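Local coordinates for uracil-DNA glycosylase (Epstein-Barr virus, PDB 6LYJ), which belongs to the uracil-DNA glycosylase superfamily, a viral alpha/beta protein built around a parallel four-stranded sheet with helices packed about it, at residues L30-L33 with W34-F37; S104-Y107 with G108-V111. All coordinates share one frame; numbering follows the deposited sequence.

Contact 1: residues L30-L33 with W34-F37; sequences LPDL and WLDF
With CG anti to its carbonyl carbon (chi1 -67°) and an extended chi2 (175°) helping to place the methyls, L35 turns back toward the residues before the helix, and CD2 comes to 4.2 Å from CB of L30. CG of L35 lies against P31 O at 3.7 Å, and CD1 is 4.1 Å from OD1 of D32. P31 O, at the N-cap, accepts a fairly straight hydrogen bond from L35 N (3.0 Å, N-H...O 160°) and only a weak one from W34 N. Two further i to i+4 bonds follow: D36 N gives to D32 O at 2.9 Å, then F37 N to L33 O. D36 also curls back until OD2 is 3.3 Å from D32 O; both are acceptors, so the carboxylate gains no bond there. The P31 ring and the W34 side chain run alongside each other, CD of P31 lying 4.0 Å from CB of W34. The indole then leads away to an edge-to-face meeting with W74 and to V174 of helix 167-181, where F170 meets L30. This is a first helical turn begun by an N-cap proline, with W34 buried and D32, L33 and D36 on the exposed side.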
loop_
_atom_site.group_PDB
_atom_site.type_symbol
_atom_site.label_atom_id
_atom_site.label_comp_id
_atom_site.label_asym_id
_atom_site.label_seq_id
_atom_site.Cartn_x
_atom_site.Cartn_y
_atom_site.Cartn_z
ATOM N N LEU A 30 -8.994 -2.044 -20.690
ATOM C CA LEU A 30 -8.291 -0.770 -20.693
ATOM C C LEU A 30 -8.976 0.226 -21.624
ATOM O O LEU A 30 -9.568 -0.165 -22.633
ATOM C CB LEU A 30 -6.845 -0.965 -21.142
ATOM C CG LEU A 30 -5.890 -1.608 -20.132
ATOM C CD1 LEU A 30 -4.603 -2.003 -20.827
ATOM C CD2 LEU A 30 -5.601 -0.662 -18.985
ATOM N N PRO A 31 -8.897 1.518 -21.309
ATOM C CA PRO A 31 -9.415 2.535 -22.230
ATOM C C PRO A 31 -8.614 2.555 -23.519
ATOM O O PRO A 31 -7.448 2.153 -23.568
ATOM C CB PRO A 31 -9.250 3.850 -21.454
ATOM C CG PRO A 31 -8.955 3.444 -20.039
ATOM C CD PRO A 31 -8.281 2.122 -20.118
ATOM N N ASP A 32 -9.268 3.042 -24.577
ATOM C CA ASP A 32 -8.648 3.047 -25.899
ATOM C C ASP A 32 -7.348 3.845 -25.905
ATOM O O ASP A 32 -6.398 3.489 -26.612
ATOM C CB ASP A 32 -9.624 3.613 -26.933
ATOM C CG ASP A 32 -10.835 2.721 -27.145
ATOM O OD1 ASP A 32 -10.678 1.482 -27.134
ATOM O OD2 ASP A 32 -11.946 3.263 -27.324
ATOM N N LEU A 33 -7.291 4.941 -25.144
ATOM C CA LEU A 33 -6.059 5.724 -25.094
ATOM C C LEU A 33 -4.911 4.904 -24.519
ATOM O O LEU A 33 -3.768 5.018 -24.974
ATOM C CB LEU A 33 -6.281 6.992 -24.274
ATOM C CG LEU A 33 -6.994 8.124 -25.011
ATOM C CD1 LEU A 33 -7.409 9.193 -24.023
ATOM C CD2 LEU A 33 -6.110 8.710 -26.104
ATOM N N TRP A 34 -5.202 4.042 -23.543
ATOM C CA TRP A 34 -4.159 3.189 -22.985
ATOM C C TRP A 34 -3.746 2.100 -23.964
ATOM O O TRP A 34 -2.567 1.736 -24.026
ATOM C CB TRP A 34 -4.601 2.597 -21.648
ATOM C CG TRP A 34 -4.197 3.472 -20.508
ATOM C CD1 TRP A 34 -4.894 4.521 -19.984
ATOM C CD2 TRP A 34 -2.969 3.397 -19.774
ATOM N NE1 TRP A 34 -4.182 5.093 -18.954
ATOM C CE2 TRP A 34 -2.998 4.421 -18.807
ATOM C CE3 TRP A 34 -1.852 2.556 -19.836
ATOM C CZ2 TRP A 34 -1.952 4.627 -17.908
ATOM C CZ3 TRP A 34 -0.814 2.763 -18.944
ATOM C CH2 TRP A 34 -0.872 3.789 -17.993
ATOM N N LEU A 35 -4.697 1.543 -24.713
ATOM C CA LEU A 35 -4.331 0.582 -25.749
ATOM C C LEU A 35 -3.422 1.230 -26.787
ATOM O O LEU A 35 -2.411 0.645 -27.189
ATOM C CB LEU A 35 -5.585 0.011 -26.408
ATOM C CG LEU A 35 -6.452 -0.871 -25.507
ATOM C CD1 LEU A 35 -7.733 -1.283 -26.222
ATOM C CD2 LEU A 35 -5.681 -2.087 -25.013
ATOM N N ASP A 36 -3.764 2.446 -27.225
ATOM C CA ASP A 36 -2.889 3.183 -28.135
ATOM C C ASP A 36 -1.521 3.438 -27.509
ATOM O O ASP A 36 -0.491 3.336 -28.185
ATOM C CB ASP A 36 -3.542 4.506 -28.541
ATOM C CG ASP A 36 -4.837 4.311 -29.309
ATOM O OD1 ASP A 36 -5.034 3.216 -29.877
ATOM O OD2 ASP A 36 -5.655 5.256 -29.352
ATOM N N PHE A 37 -1.496 3.791 -26.220
ATOM C CA PHE A 37 -0.245 4.122 -25.547
ATOM C C PHE A 37 0.666 2.909 -25.401
ATOM O O PHE A 37 1.880 3.009 -25.608
ATOM C CB PHE A 37 -0.555 4.725 -24.177
ATOM C CG PHE A 37 0.655 5.194 -23.423
ATOM C CD1 PHE A 37 1.240 6.416 -23.710
ATOM C CD2 PHE A 37 1.190 4.421 -22.403
ATOM C CE1 PHE A 37 2.345 6.853 -23.006
ATOM C CE2 PHE A 37 2.297 4.854 -21.695
ATOM C CZ PHE A 37 2.873 6.072 -21.997
#

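Contact 2: residues S104-Y107 with G108-V111; sequences SVAY and GFPV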
loop_
_atom_site.group_PDB
_atom_site.type_symbol
_atom_site.label_atom_id
_atom_site.label_comp_id
_atom_site.label_asym_id
_atom_site.label_seq_id
_atom_site.Cartn_x
_atom_site.Cartn_y
_atom_site.Cartn_z
ATOM N N SER A 104 -6.003 4.916 -2.338
ATOM C CA SER A 104 -7.274 5.608 -2.188
ATOM C C SER A 104 -8.377 4.655 -1.736
ATOM O O SER A 104 -8.342 3.450 -2.001
ATOM C CB SER A 104 -7.660 6.263 -3.517
ATOM O OG SER A 104 -8.871 6.978 -3.411
ATOM N N VAL A 105 -9.377 5.213 -1.049
ATOM C CA VAL A 105 -10.615 4.501 -0.761
ATOM C C VAL A 105 -11.780 5.382 -1.196
ATOM O O VAL A 105 -11.671 6.608 -1.274
ATOM C CB VAL A 105 -10.754 4.112 0.732
ATOM C CG1 VAL A 105 -9.646 3.144 1.147
ATOM C CG2 VAL A 105 -10.745 5.351 1.617
ATOM N N ALA A 106 -12.914 4.735 -1.457
ATOM C CA ALA A 106 -14.102 5.441 -1.912
ATOM C C ALA A 106 -14.642 6.367 -0.822
ATOM O O ALA A 106 -14.324 6.236 0.364
ATOM C CB ALA A 106 -15.179 4.447 -2.347
ATOM N N TYR A 107 -15.458 7.330 -1.249
ATOM C CA TYR A 107 -16.059 8.268 -0.311
ATOM C C TYR A 107 -16.918 7.521 0.701
ATOM O O TYR A 107 -17.564 6.522 0.375
ATOM C CB TYR A 107 -16.897 9.312 -1.060
ATOM C CG TYR A 107 -17.697 10.211 -0.145
ATOM C CD1 TYR A 107 -17.091 11.263 0.525
ATOM C CD2 TYR A 107 -19.057 10.010 0.048
ATOM C CE1 TYR A 107 -17.814 12.085 1.370
ATOM C CE2 TYR A 107 -19.789 10.830 0.889
ATOM C CZ TYR A 107 -19.160 11.865 1.547
ATOM O OH TYR A 107 -19.882 12.687 2.382
ATOM N N GLY A 108 -16.904 7.996 1.945
ATOM C CA GLY A 108 -17.623 7.347 3.015
ATOM C C GLY A 108 -16.824 6.320 3.792
ATOM O O GLY A 108 -17.228 5.955 4.903
ATOM N N PHE A 109 -15.700 5.848 3.245
ATOM C CA PHE A 109 -14.870 4.881 3.954
ATOM C C PHE A 109 -13.841 5.597 4.828
ATOM O O PHE A 109 -13.282 6.619 4.416
ATOM C CB PHE A 109 -14.139 3.971 2.971
ATOM C CG PHE A 109 -15.007 2.914 2.352
ATOM C CD1 PHE A 109 -15.737 3.179 1.206
ATOM C CD2 PHE A 109 -15.082 1.648 2.909
ATOM C CE1 PHE A 109 -16.533 2.204 0.630
ATOM C CE2 PHE A 109 -15.873 0.668 2.338
ATOM C CZ PHE A 109 -16.599 0.947 1.198
ATOM N N PRO A 110 -13.570 5.072 6.024
ATOM C CA PRO A 110 -12.496 5.635 6.851
ATOM C C PRO A 110 -11.161 5.613 6.121
ATOM O O PRO A 110 -10.891 4.739 5.297
ATOM C CB PRO A 110 -12.479 4.719 8.080
ATOM C CG PRO A 110 -13.863 4.147 8.138
ATOM C CD PRO A 110 -14.282 3.978 6.705
ATOM N N VAL A 111 -10.328 6.603 6.424
ATOM C CA VAL A 111 -9.032 6.751 5.766
ATOM C C VAL A 111 -8.052 5.720 6.316
ATOM O O VAL A 111 -7.831 5.665 7.535
ATOM C CB VAL A 111 -8.488 8.179 5.933
ATOM C CG1 VAL A 111 -7.156 8.326 5.209
ATOM C CG2 VAL A 111 -9.497 9.184 5.401
HETATM O O HOH W 1 -13.146 8.144 2.154
#
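F109 and A106 meet across a type II beta turn, and the phenylalanine side chain turns back beside the residue that opens it. CB of F109 lies 3.5 Å from A106 O and, on V105, 3.9 Å from CG2. With CG beside the backbone N (chi1 -76°), the ring is brought edge-on to the A106 carbonyl, whose oxygen lies in the ring plane 3.5 Å from CD1. That same CD1 touches CB of A106 at 3.8 Å, and farther along the edge CE1 of F109 keeps 4.0 Å from the A106 methyl. Acidic side chains of another protein chain pack on F109 and P110.

The turn is closed by F109 N giving a hydrogen bond to A106 O (3.2 Å, N-H...O 160°), the donor tilted out of the carbonyl plane. A water lies within hydrogen-bonding distance of A106 O and F109 O and can donate to either, though it has more acceptors in reach than protons. At the corner G108 has a positive phi of 92°, a backbone in which a CB would press on the carbonyl oxygen of Y107. Y107 sets its CG anti to its own N and beside its carbonyl carbon, which places G108 N over one ring face, 3.1 Å from CG of Y107. V105 crosses F109 obliquely, and its CG2 also reaches P110 O at 3.7 Å.

Before the turn, S104 OG is tied to G135 O, N99 ND2 and L137 N, while the V105 backbone bonds to G135. Past it, V111 packs on R116 and Y119 of helix 113-125; the turn thus belongs to the loop that leads from strand 85-89 of the parallel sheet to that helix.

Contact 1 comes first along the chain, and contact 2 follows some seventy residues later. Their centres are 28 Å apart and their nearest atoms about 16 Å, without touching. No helix or strand is common to both: contact 1 starts helix 32-38, which leans on helix 167-181, whereas contact 2 lies in the loop joining strand 85-89, an inner strand of the parallel sheet, to helix 113-125. They are thus two separate local features lying on peripheral parts of one alpha/beta fold. Their surroundings differ too, since contact 2 is met by another protein chain of the assembly and contact 1 is not.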